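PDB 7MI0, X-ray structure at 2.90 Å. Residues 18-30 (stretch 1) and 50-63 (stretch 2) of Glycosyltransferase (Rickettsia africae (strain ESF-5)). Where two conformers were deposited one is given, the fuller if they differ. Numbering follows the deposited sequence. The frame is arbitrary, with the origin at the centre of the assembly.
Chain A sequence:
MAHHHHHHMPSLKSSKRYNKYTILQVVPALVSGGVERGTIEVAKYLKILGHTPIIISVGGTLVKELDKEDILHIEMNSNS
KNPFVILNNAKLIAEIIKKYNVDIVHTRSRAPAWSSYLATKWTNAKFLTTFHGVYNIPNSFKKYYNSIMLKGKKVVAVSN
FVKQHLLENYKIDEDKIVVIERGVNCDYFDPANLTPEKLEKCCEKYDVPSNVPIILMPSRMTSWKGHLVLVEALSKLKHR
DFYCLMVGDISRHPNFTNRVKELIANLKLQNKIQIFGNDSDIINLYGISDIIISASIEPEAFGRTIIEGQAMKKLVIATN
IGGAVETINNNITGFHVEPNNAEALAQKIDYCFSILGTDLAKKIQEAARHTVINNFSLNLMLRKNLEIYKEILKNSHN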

# COMPACT_ATOMS: atom_id res chain seq x y z
N TYR A 18 6.41 -14.90 29.93
CA TYR A 18 5.55 -13.78 30.32
C TYR A 18 4.55 -13.46 29.21
O TYR A 18 3.85 -14.35 28.73
CB TYR A 18 6.40 -12.54 30.64
N ASN A 19 4.50 -12.19 28.82
CA ASN A 19 3.65 -11.76 27.72
C ASN A 19 4.43 -10.94 26.69
O ASN A 19 3.83 -10.17 25.94
CB ASN A 19 2.44 -10.97 28.23
CG ASN A 19 2.83 -9.64 28.87
OD1 ASN A 19 3.39 -9.61 29.97
ND2 ASN A 19 2.52 -8.54 28.20
N LYS A 20 5.75 -11.10 26.64
CA LYS A 20 6.60 -10.42 25.66
C LYS A 20 7.08 -11.44 24.63
O LYS A 20 7.52 -12.54 25.00
CB LYS A 20 7.78 -9.73 26.35
N TYR A 21 7.01 -11.07 23.35
CA TYR A 21 7.26 -11.98 22.24
C TYR A 21 8.45 -11.51 21.42
O TYR A 21 8.86 -10.35 21.47
CB TYR A 21 6.03 -12.09 21.31
CG TYR A 21 4.72 -12.36 22.01
CD1 TYR A 21 4.61 -13.35 22.98
CD2 TYR A 21 3.59 -11.61 21.70
CE1 TYR A 21 3.40 -13.60 23.62
CE2 TYR A 21 2.37 -11.85 22.33
CZ TYR A 21 2.28 -12.84 23.28
OH TYR A 21 1.07 -13.07 23.91
N THR A 22 9.00 -12.44 20.63
CA THR A 22 10.06 -12.12 19.68
C THR A 22 9.53 -12.43 18.28
O THR A 22 9.27 -13.59 17.95
CB THR A 22 11.33 -12.91 19.98
OG1 THR A 22 11.73 -12.65 21.33
CG2 THR A 22 12.45 -12.47 19.04
N ILE A 23 9.38 -11.39 17.46
CA ILE A 23 8.83 -11.52 16.12
C ILE A 23 9.94 -11.25 15.12
O ILE A 23 10.49 -10.14 15.07
CB ILE A 23 7.65 -10.56 15.89
CG1 ILE A 23 6.61 -10.74 16.99
CG2 ILE A 23 7.06 -10.79 14.51
CD1 ILE A 23 6.07 -12.15 17.10
N LEU A 24 10.26 -12.26 14.32
CA LEU A 24 11.24 -12.15 13.25
C LEU A 24 10.48 -11.99 11.93
O LEU A 24 9.71 -12.87 11.55
CB LEU A 24 12.14 -13.38 13.22
CG LEU A 24 13.10 -13.62 12.05
CD1 LEU A 24 14.01 -12.44 11.85
CD2 LEU A 24 13.92 -14.88 12.30
N GLN A 25 10.67 -10.85 11.27
CA GLN A 25 10.06 -10.59 9.97
C GLN A 25 11.11 -10.77 8.87
O GLN A 25 12.25 -10.32 9.01
CB GLN A 25 9.47 -9.18 9.89
CG GLN A 25 8.43 -8.87 10.96
CD GLN A 25 7.64 -7.61 10.64
OE1 GLN A 25 6.79 -7.61 9.76
NE2 GLN A 25 7.94 -6.52 11.35
N VAL A 26 10.70 -11.42 7.79
CA VAL A 26 11.58 -11.67 6.65
C VAL A 26 11.04 -10.88 5.46
O VAL A 26 9.90 -11.08 5.04
CB VAL A 26 11.66 -13.17 6.33
CG1 VAL A 26 12.80 -13.44 5.36
CG2 VAL A 26 11.84 -13.98 7.60
N VAL A 27 11.85 -9.97 4.93
CA VAL A 27 11.46 -9.08 3.84
C VAL A 27 12.23 -9.48 2.59
O VAL A 27 13.45 -9.65 2.65
CB VAL A 27 11.73 -7.61 4.19
CG1 VAL A 27 11.23 -6.71 3.07
CG2 VAL A 27 11.08 -7.25 5.50
N PRO A 28 11.57 -9.61 1.43
CA PRO A 28 12.29 -9.98 0.20
C PRO A 28 12.73 -8.77 -0.62
O PRO A 28 12.52 -7.62 -0.22
CB PRO A 28 11.27 -10.82 -0.56
CG PRO A 28 9.96 -10.19 -0.19
CD PRO A 28 10.10 -9.67 1.24
N ALA A 29 13.35 -9.04 -1.77
CA ALA A 29 13.76 -7.95 -2.65
C ALA A 29 12.57 -7.30 -3.34
O ALA A 29 12.58 -6.08 -3.56
CB ALA A 29 14.76 -8.47 -3.69
N LEU A 30 11.54 -8.07 -3.68
CA LEU A 30 10.33 -7.54 -4.30
C LEU A 30 9.40 -6.99 -3.22
O LEU A 30 8.88 -7.76 -2.40
CB LEU A 30 9.63 -8.61 -5.12
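Stretch 2 (50-63) GHTPIIISVGGTLV

Stretch 2 runs beside stretch 1 as a parallel neighbour in a β-sheet: strand 52-57 pairs with strand 22-26, their N-to-C directions 19° apart (signed crossing angle -19°) and their axes 4.6 Å apart at closest approach. Together the stretches bury 813 Å².

G50 leaves a preceding helix through a Schellman motif, with phi/psi of 79/11°, a conformation that calls for glycine. H51 (-85/167°, chi1 m) then turns its ring to the start of stretch 1. Its ND1 accepts a hydrogen bond from Y21 N (2.9 Å) at the ring edge, where N19 O also lies 3.1 Å from H51 CE1. The Y21 and H51 rings are nearly parallel, at 4°, but slid apart, with centroids 5.0 Å from each other.

From T52 the backbone is extended, and alternate residues of stretch 2 bond on both their N and O. T52 N donates to Y21 O (2.9 Å) and T52 O accepts from I23 N (3.0 Å). P53, which has no amide hydrogen, falls between bonding positions and places its CA 3.5 Å from I23 O. I54 N reaches I23 O (2.9 Å), while I54 O receives Q25 N (2.8 Å); on the face shared with L24, I54 CG2 packs 3.6 Å from L24 CD1. I55 points to the other face, alongside Q25, and its CG2 lies 4.1 Å from V27 CG2. I56 completes the ladder, its N bonded to Q25 O (2.8 Å) and its O to V27 N (3.0 Å), and its CG1 approaches L24 CD1 to 3.5 Å.

Beyond S57, whose OG accepts a hydrogen bond from G59 N (3.0 Å), the pairing ceases: V58 N is 4.2 Å from V27 O. G59 and G60, both with positive phi, carry the chain out of reach before L62 returns, its CD2 4.4 Å from V27 CG1.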

# COMPACT_ATOMS: atom_id res chain seq x y z
N GLY A 50 7.24 -3.28 24.27
CA GLY A 50 8.20 -4.12 24.96
C GLY A 50 8.42 -5.48 24.34
O GLY A 50 9.03 -6.34 24.98
N HIS A 51 7.92 -5.72 23.13
CA HIS A 51 8.25 -6.92 22.37
C HIS A 51 9.55 -6.69 21.61
O HIS A 51 10.05 -5.57 21.50
CB HIS A 51 7.12 -7.29 21.41
CG HIS A 51 5.80 -7.51 22.08
ND1 HIS A 51 5.60 -8.53 23.00
CD2 HIS A 51 4.62 -6.86 21.98
CE1 HIS A 51 4.35 -8.48 23.43
NE2 HIS A 51 3.73 -7.48 22.83
N THR A 52 10.11 -7.78 21.09
CA THR A 52 11.41 -7.71 20.44
C THR A 52 11.27 -7.97 18.95
O THR A 52 11.05 -9.12 18.54
CB THR A 52 12.40 -8.70 21.07
OG1 THR A 52 12.67 -8.31 22.42
CG2 THR A 52 13.69 -8.72 20.28
N PRO A 53 11.36 -6.95 18.11
CA PRO A 53 11.33 -7.19 16.66
C PRO A 53 12.73 -7.44 16.12
O PRO A 53 13.72 -6.87 16.57
CB PRO A 53 10.77 -5.87 16.11
CG PRO A 53 11.26 -4.85 17.07
CD PRO A 53 11.30 -5.52 18.43
N ILE A 54 12.79 -8.35 15.15
CA ILE A 54 13.99 -8.63 14.38
C ILE A 54 13.57 -8.69 12.92
O ILE A 54 12.50 -9.23 12.60
CB ILE A 54 14.67 -9.94 14.82
CG1 ILE A 54 15.08 -9.87 16.29
CG2 ILE A 54 15.89 -10.23 13.95
CD1 ILE A 54 15.73 -11.15 16.80
N ILE A 55 14.38 -8.13 12.04
CA ILE A 55 14.08 -8.11 10.61
C ILE A 55 15.27 -8.70 9.86
O ILE A 55 16.39 -8.19 9.95
CB ILE A 55 13.76 -6.70 10.11
CG1 ILE A 55 12.43 -6.23 10.72
CG2 ILE A 55 13.67 -6.68 8.59
CD1 ILE A 55 12.13 -4.78 10.46
N ILE A 56 15.01 -9.78 9.12
CA ILE A 56 15.96 -10.30 8.15
C ILE A 56 15.61 -9.73 6.79
O ILE A 56 14.46 -9.84 6.33
CB ILE A 56 15.94 -11.84 8.13
CG1 ILE A 56 16.57 -12.39 9.41
CG2 ILE A 56 16.69 -12.37 6.93
CD1 ILE A 56 16.54 -13.91 9.49
N SER A 57 16.59 -9.11 6.14
CA SER A 57 16.39 -8.46 4.86
C SER A 57 17.63 -8.70 4.00
O SER A 57 18.68 -9.10 4.48
CB SER A 57 16.13 -6.96 5.03
OG SER A 57 16.37 -6.24 3.83
N VAL A 58 17.48 -8.44 2.69
CA VAL A 58 18.63 -8.46 1.79
C VAL A 58 19.49 -7.22 1.91
O VAL A 58 20.48 -7.09 1.18
CB VAL A 58 18.19 -8.61 0.32
CG1 VAL A 58 17.27 -9.81 0.16
CG2 VAL A 58 17.53 -7.33 -0.17
N GLY A 59 19.14 -6.29 2.80
CA GLY A 59 19.88 -5.06 2.93
C GLY A 59 19.26 -3.91 2.16
O GLY A 59 18.04 -3.72 2.20
N GLY A 60 20.09 -3.14 1.46
CA GLY A 60 19.60 -2.02 0.69
C GLY A 60 19.11 -0.87 1.56
O GLY A 60 19.34 -0.80 2.77
N THR A 61 18.40 0.05 0.90
CA THR A 61 17.94 1.29 1.52
C THR A 61 17.13 1.05 2.79
O THR A 61 17.08 1.94 3.66
CB THR A 61 17.11 2.10 0.52
OG1 THR A 61 16.19 1.22 -0.15
CG2 THR A 61 18.01 2.75 -0.51
N LEU A 62 16.51 -0.12 2.93
CA LEU A 62 15.68 -0.40 4.10
C LEU A 62 16.48 -0.29 5.39
O LEU A 62 15.97 0.20 6.40
CB LEU A 62 15.06 -1.79 3.97
CG LEU A 62 14.38 -2.38 5.20
CD1 LEU A 62 13.19 -1.54 5.60
CD2 LEU A 62 13.97 -3.82 4.94
N VAL A 63 17.74 -0.74 5.38
CA VAL A 63 18.56 -0.75 6.59
C VAL A 63 18.67 0.65 7.19
O VAL A 63 18.75 0.79 8.42
CB VAL A 63 19.95 -1.34 6.31
CG1 VAL A 63 20.75 -1.44 7.60
CG2 VAL A 63 19.82 -2.71 5.66